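Local coordinates for protein type I polyketide synthase PikAII (Streptomyces venezuelae, PDB 3QP9) that probably epimerizes the alpha-substituent of a polyketide intermediate, as a C2-type, reduction-inactive ketoreductase domain of a modular polyketide synthase, at residues 49-55 against 107-113; 246-250 against 344-348. One frame throughout, in Å; residues are numbered along the deposited sequence.

Contact 1 (49-55 against 107-113); sequences SGRWLVV and VDGVLSL
Val107 lays its CG2 methyl against the aliphatic CG of Arg51 (3.4 Å) where two parallel strands, 51-57 and 109-112, come together in the Rossmann-like N-terminal half of the ketoreductase. Next, the N-H of Asp108 goes to Arg51 O, a short bond of 2.7 Å that starts the pairing. Gly109 then brings its CA over the six-membered ring of Trp52, 3.4 Å from the centroid and only 5° off the normal. This CH-pi contact suits glycine, because the flat indole occupies the face on which a side chain would stand. With chi1 at -84°, CG of Trp52 lies beside its own backbone N, and the ring leans across to the neighbouring strand. Gly109 O accepts the N-H of Leu53. On the other face, Val110 CG1 meets Val55 CG2, two branched residues well fitted to a buried strand. Leu111 uses both backbone groups on the same neighbour, its N-H going to Leu53 O and its O taking Val55 N. Ser112 turns its OG to the amide of Leu114. Finally Leu113 N donates to Val55 O at 2.8 Å, while its CD1 touches Val54 CG1.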
loop_
_atom_site.group_PDB
_atom_site.type_symbol
_atom_site.label_atom_id
_atom_site.label_comp_id
_atom_site.label_asym_id
_atom_site.label_seq_id
_atom_site.Cartn_x
_atom_site.Cartn_y
_atom_site.Cartn_z
ATOM N N SER A 49 -22.917 4.454 21.227
ATOM C CA SER A 49 -23.112 5.234 22.443
ATOM C C SER A 49 -21.834 5.865 22.960
ATOM O O SER A 49 -20.716 5.524 22.526
ATOM C CB SER A 49 -23.746 4.378 23.560
ATOM O OG SER A 49 -23.015 3.176 23.783
ATOM N N GLY A 50 -22.009 6.789 23.902
ATOM C CA GLY A 50 -20.901 7.433 24.602
ATOM C C GLY A 50 -20.157 8.509 23.834
ATOM O O GLY A 50 -20.586 8.949 22.759
ATOM N N ARG A 51 -19.002 8.896 24.363
ATOM C CA ARG A 51 -18.242 9.989 23.800
ATOM C C ARG A 51 -17.366 9.433 22.667
ATOM O O ARG A 51 -16.568 8.498 22.920
ATOM C CB ARG A 51 -17.365 10.652 24.875
ATOM C CG ARG A 51 -16.498 11.838 24.392
ATOM C CD ARG A 51 -17.213 13.177 24.345
ATOM N NE ARG A 51 -18.157 13.351 25.460
ATOM C CZ ARG A 51 -18.016 14.185 26.496
ATOM N NH1 ARG A 51 -16.956 14.983 26.625
ATOM N NH2 ARG A 51 -18.971 14.227 27.418
ATOM N N TRP A 52 -17.502 10.042 21.465
ATOM C CA TRP A 52 -16.608 9.800 20.308
ATOM C C TRP A 52 -15.768 11.051 20.028
ATOM O O TRP A 52 -16.305 12.158 19.835
ATOM C CB TRP A 52 -17.393 9.334 19.048
ATOM C CG TRP A 52 -17.636 7.827 19.095
ATOM C CD1 TRP A 52 -18.564 7.182 19.877
ATOM C CD2 TRP A 52 -16.892 6.773 18.416
ATOM N NE1 TRP A 52 -18.468 5.820 19.697
ATOM C CE2 TRP A 52 -17.436 5.550 18.827
ATOM C CE3 TRP A 52 -15.852 6.762 17.475
ATOM C CZ2 TRP A 52 -16.970 4.314 18.344
ATOM C CZ3 TRP A 52 -15.350 5.519 17.028
ATOM C CH2 TRP A 52 -15.926 4.326 17.463
ATOM N N LEU A 53 -14.459 10.925 20.008
ATOM C CA LEU A 53 -13.664 12.060 19.591
ATOM C C LEU A 53 -13.502 11.981 18.085
ATOM O O LEU A 53 -13.140 10.908 17.550
ATOM C CB LEU A 53 -12.273 12.038 20.240
ATOM C CG LEU A 53 -12.206 12.045 21.768
ATOM C CD1 LEU A 53 -10.786 12.222 22.193
ATOM C CD2 LEU A 53 -13.133 13.113 22.419
ATOM N N VAL A 54 -13.760 13.085 17.413
ATOM C CA VAL A 54 -13.567 13.148 15.978
ATOM C C VAL A 54 -12.416 14.061 15.711
ATOM O O VAL A 54 -12.474 15.236 16.012
ATOM C CB VAL A 54 -14.846 13.539 15.227
ATOM C CG1 VAL A 54 -14.634 13.572 13.669
ATOM C CG2 VAL A 54 -15.954 12.607 15.664
ATOM N N VAL A 55 -11.320 13.488 15.261
ATOM C CA VAL A 55 -10.174 14.261 14.912
ATOM C C VAL A 55 -10.142 14.726 13.486
ATOM O O VAL A 55 -9.896 13.922 12.621
ATOM C CB VAL A 55 -8.927 13.486 15.173
ATOM C CG1 VAL A 55 -7.724 14.415 15.155
ATOM C CG2 VAL A 55 -9.055 12.770 16.492
ATOM N N VAL A 107 -13.589 7.344 27.001
ATOM C CA VAL A 107 -14.217 7.751 25.789
ATOM C C VAL A 107 -14.486 6.404 25.084
ATOM O O VAL A 107 -13.859 5.356 25.431
ATOM C CB VAL A 107 -13.225 8.700 25.122
ATOM C CG1 VAL A 107 -12.904 8.284 23.719
ATOM C CG2 VAL A 107 -13.622 10.163 25.298
ATOM N N ASP A 108 -15.461 6.394 24.178
ATOM C CA ASP A 108 -15.875 5.153 23.589
ATOM C C ASP A 108 -15.206 4.846 22.269
ATOM O O ASP A 108 -15.089 3.676 21.939
ATOM C CB ASP A 108 -17.390 5.095 23.452
ATOM C CG ASP A 108 -18.092 5.089 24.844
ATOM O OD1 ASP A 108 -17.514 4.541 25.783
ATOM O OD2 ASP A 108 -19.235 5.590 24.955
ATOM N N GLY A 109 -14.735 5.868 21.553
ATOM C CA GLY A 109 -13.981 5.607 20.333
ATOM C C GLY A 109 -13.322 6.857 19.843
ATOM O O GLY A 109 -13.632 7.973 20.299
ATOM N N VAL A 110 -12.434 6.691 18.877
ATOM C CA VAL A 110 -11.757 7.781 18.204
ATOM C C VAL A 110 -11.810 7.524 16.679
ATOM O O VAL A 110 -11.415 6.440 16.224
ATOM C CB VAL A 110 -10.259 7.854 18.595
ATOM C CG1 VAL A 110 -9.530 9.086 17.926
ATOM C CG2 VAL A 110 -10.102 7.948 20.166
ATOM N N LEU A 111 -12.295 8.539 15.955
ATOM C CA LEU A 111 -12.557 8.540 14.530
ATOM C C LEU A 111 -11.658 9.576 13.953
ATOM O O LEU A 111 -11.872 10.766 14.169
ATOM C CB LEU A 111 -13.983 8.968 14.221
ATOM C CG LEU A 111 -14.332 8.718 12.739
ATOM C CD1 LEU A 111 -14.110 7.279 12.375
ATOM C CD2 LEU A 111 -15.782 9.118 12.512
ATOM N N SER A 112 -10.642 9.150 13.245
ATOM C CA SER A 112 -9.726 10.123 12.608
ATOM C C SER A 112 -10.181 10.491 11.220
ATOM O O SER A 112 -10.312 9.585 10.334
ATOM C CB SER A 112 -8.365 9.536 12.512
ATOM O OG SER A 112 -7.498 10.424 11.838
ATOM N N LEU A 113 -10.440 11.785 10.976
ATOM C CA LEU A 113 -10.624 12.207 9.556
ATOM C C LEU A 113 -9.306 12.762 8.973
ATOM O O LEU A 113 -9.349 13.481 7.967
ATOM C CB LEU A 113 -11.794 13.240 9.427
ATOM C CG LEU A 113 -13.138 12.834 10.066
ATOM C CD1 LEU A 113 -14.249 13.863 9.736
ATOM C CD2 LEU A 113 -13.636 11.433 9.598
#

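Contact 2 (246-250 against 344-348); sequences PWWQA and SAVLH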
loop_
_atom_site.group_PDB
_atom_site.type_symbol
_atom_site.label_atom_id
_atom_site.label_comp_id
_atom_site.label_asym_id
_atom_site.label_seq_id
_atom_site.Cartn_x
_atom_site.Cartn_y
_atom_site.Cartn_z
ATOM N N PRO A 246 1.328 -11.046 -25.083
ATOM C CA PRO A 246 2.612 -10.374 -24.906
ATOM C C PRO A 246 2.450 -9.066 -24.165
ATOM O O PRO A 246 1.472 -8.328 -24.390
ATOM C CB PRO A 246 3.092 -10.150 -26.373
ATOM C CG PRO A 246 2.467 -11.301 -27.118
ATOM C CD PRO A 246 1.068 -11.367 -26.508
ATOM N N TRP A 247 3.399 -8.793 -23.270
ATOM C CA TRP A 247 3.374 -7.611 -22.512
ATOM C C TRP A 247 4.589 -6.689 -22.827
ATOM O O TRP A 247 4.718 -5.689 -22.194
ATOM C CB TRP A 247 3.292 -7.897 -20.980
ATOM C CG TRP A 247 4.353 -8.808 -20.358
ATOM C CD1 TRP A 247 4.298 -10.164 -20.293
ATOM C CD2 TRP A 247 5.575 -8.429 -19.726
ATOM N NE1 TRP A 247 5.411 -10.667 -19.693
ATOM C CE2 TRP A 247 6.211 -9.624 -19.302
ATOM C CE3 TRP A 247 6.231 -7.202 -19.540
ATOM C CZ2 TRP A 247 7.470 -9.645 -18.657
ATOM C CZ3 TRP A 247 7.444 -7.204 -18.864
ATOM C CH2 TRP A 247 8.069 -8.423 -18.451
ATOM N N TRP A 248 5.467 -7.093 -23.760
ATOM C CA TRP A 248 6.588 -6.274 -24.237
ATOM C C TRP A 248 6.733 -6.621 -25.734
ATOM O O TRP A 248 6.195 -7.684 -26.215
ATOM C CB TRP A 248 7.890 -6.405 -23.444
ATOM C CG TRP A 248 8.391 -7.805 -23.279
ATOM C CD1 TRP A 248 8.232 -8.589 -22.164
ATOM C CD2 TRP A 248 9.070 -8.620 -24.265
ATOM N NE1 TRP A 248 8.797 -9.829 -22.387
ATOM C CE2 TRP A 248 9.294 -9.886 -23.666
ATOM C CE3 TRP A 248 9.534 -8.399 -25.606
ATOM C CZ2 TRP A 248 9.935 -10.933 -24.350
ATOM C CZ3 TRP A 248 10.179 -9.444 -26.284
ATOM C CH2 TRP A 248 10.354 -10.694 -25.680
ATOM N N GLN A 249 7.296 -5.664 -26.496
ATOM C CA GLN A 249 7.540 -5.945 -27.928
ATOM C C GLN A 249 9.066 -6.091 -28.169
ATOM O O GLN A 249 9.794 -5.374 -27.610
ATOM C CB GLN A 249 6.928 -4.876 -28.858
ATOM C CG GLN A 249 5.497 -4.391 -28.584
ATOM C CD GLN A 249 5.205 -3.039 -29.355
ATOM O OE1 GLN A 249 4.122 -2.485 -29.305
ATOM N NE2 GLN A 249 6.213 -2.529 -30.042
ATOM N N ALA A 250 9.527 -7.079 -28.921
ATOM C CA ALA A 250 10.989 -7.276 -29.193
ATOM C C ALA A 250 11.680 -6.010 -29.787
ATOM O O ALA A 250 12.884 -5.733 -29.469
ATOM C CB ALA A 250 11.197 -8.434 -30.174
ATOM N N SER A 344 8.239 0.173 -24.469
ATOM C CA SER A 344 7.298 -0.949 -24.516
ATOM C C SER A 344 6.858 -1.342 -23.072
ATOM O O SER A 344 5.710 -1.740 -22.848
ATOM C CB SER A 344 7.986 -2.157 -25.158
ATOM O OG SER A 344 7.124 -3.216 -25.252
ATOM N N ALA A 345 7.774 -1.295 -22.111
ATOM C CA ALA A 345 7.438 -1.704 -20.774
ATOM C C ALA A 345 8.426 -1.145 -19.792
ATOM O O ALA A 345 9.593 -0.941 -20.117
ATOM C CB ALA A 345 7.332 -3.277 -20.638
ATOM N N VAL A 346 7.965 -0.925 -18.576
ATOM C CA VAL A 346 8.827 -0.465 -17.496
ATOM C C VAL A 346 8.750 -1.444 -16.287
ATOM O O VAL A 346 7.608 -1.791 -15.857
ATOM C CB VAL A 346 8.390 0.985 -17.041
ATOM C CG1 VAL A 346 9.207 1.423 -15.825
ATOM C CG2 VAL A 346 8.633 1.929 -18.077
ATOM N N LEU A 347 9.909 -1.919 -15.776
ATOM C CA LEU A 347 9.979 -2.720 -14.604
ATOM C C LEU A 347 10.576 -1.844 -13.541
ATOM O O LEU A 347 11.752 -1.534 -13.586
ATOM C CB LEU A 347 10.792 -4.058 -14.688
ATOM C CG LEU A 347 10.269 -4.960 -15.809
ATOM C CD1 LEU A 347 10.991 -6.361 -15.729
ATOM C CD2 LEU A 347 8.778 -5.189 -15.649
ATOM N N HIS A 348 9.721 -1.392 -12.634
ATOM C CA HIS A 348 10.171 -0.463 -11.606
ATOM C C HIS A 348 10.477 -1.107 -10.266
ATOM O O HIS A 348 9.556 -1.566 -9.618
ATOM C CB HIS A 348 9.237 0.761 -11.447
ATOM C CG HIS A 348 9.794 1.787 -10.491
ATOM N ND1 HIS A 348 9.042 2.365 -9.485
ATOM C CD2 HIS A 348 11.037 2.315 -10.382
ATOM C CE1 HIS A 348 9.795 3.222 -8.807
ATOM N NE2 HIS A 348 11.020 3.201 -9.323
#
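Ser344 OG accepts the backbone N-H of Gln249 at 2.8 Å, with an angle of 152° at the hydrogen, and this bond joins a loop without regular structure to the start of a central strand of the Rossmann-fold ketoreductase. A chi1 of -178° turns the hydroxyl away from the serine's own amide and out to the loop, where it also lies beside Trp248 CA. A small polar residue suits the place: it supplies an acceptor for an irregular backbone without holding the chains apart. Gln249, at the exposed border, lays its CG alongside the same OG and runs on extended.

The two tryptophans share an uncommon first torsion, near +55°, with CG lodged between the backbone N and the carbonyl carbon. Their indoles form a T-shaped (edge-to-face) pair: CD1 of Trp248 stands 3.4 Å above the centre of the Trp247 ring, and CE3 of Trp247 lies in the plane of the Trp248 ring. Broad and flat, Trp247 can serve several partners at once. The methyl of Ala345 sits near its ring plane, 4.2 Å from CE3, and being small it lets the Trp247 ring and the Trp247 carbonyl lie close to the strand. Trp247 CZ3 also touches Leu347 CD2 at 4.0 Å, the two side chains crossing at about a right angle. The indole's polar end, NE1, is bonded to Asp476 OD2 of helix 468-481, so the buried ring has its N-H satisfied.

Leu271 of helix 262-274 packs against Trp247, Trp248 and Leu347 together, while strand 343-348 itself runs between the parallel strands 253-256 and 396-402, bonded to both.

Following the chain from its N terminus, contact 1 closes first: 51 residues leave 49-55, pass through helix 65-73, strand 77-83 and helix 89-102, and return at 107-113. The chain then completes the N-terminal half before contact 2 opens at 246-250. Its 93-residue excursion includes strands 253-256, 278-283 and 316-321 with their intervening helices and ends on strand 343-348. The two closures stand in series, neither nested nor crossed, on opposite sides of the chain's centre, with their own centres about 48 Å apart. Contact 1 pairs neighbouring strands of the N-terminal half; contact 2 joins the loop 246-250, just ahead of strand 253-256, to strand 343-348 in the C-terminal half.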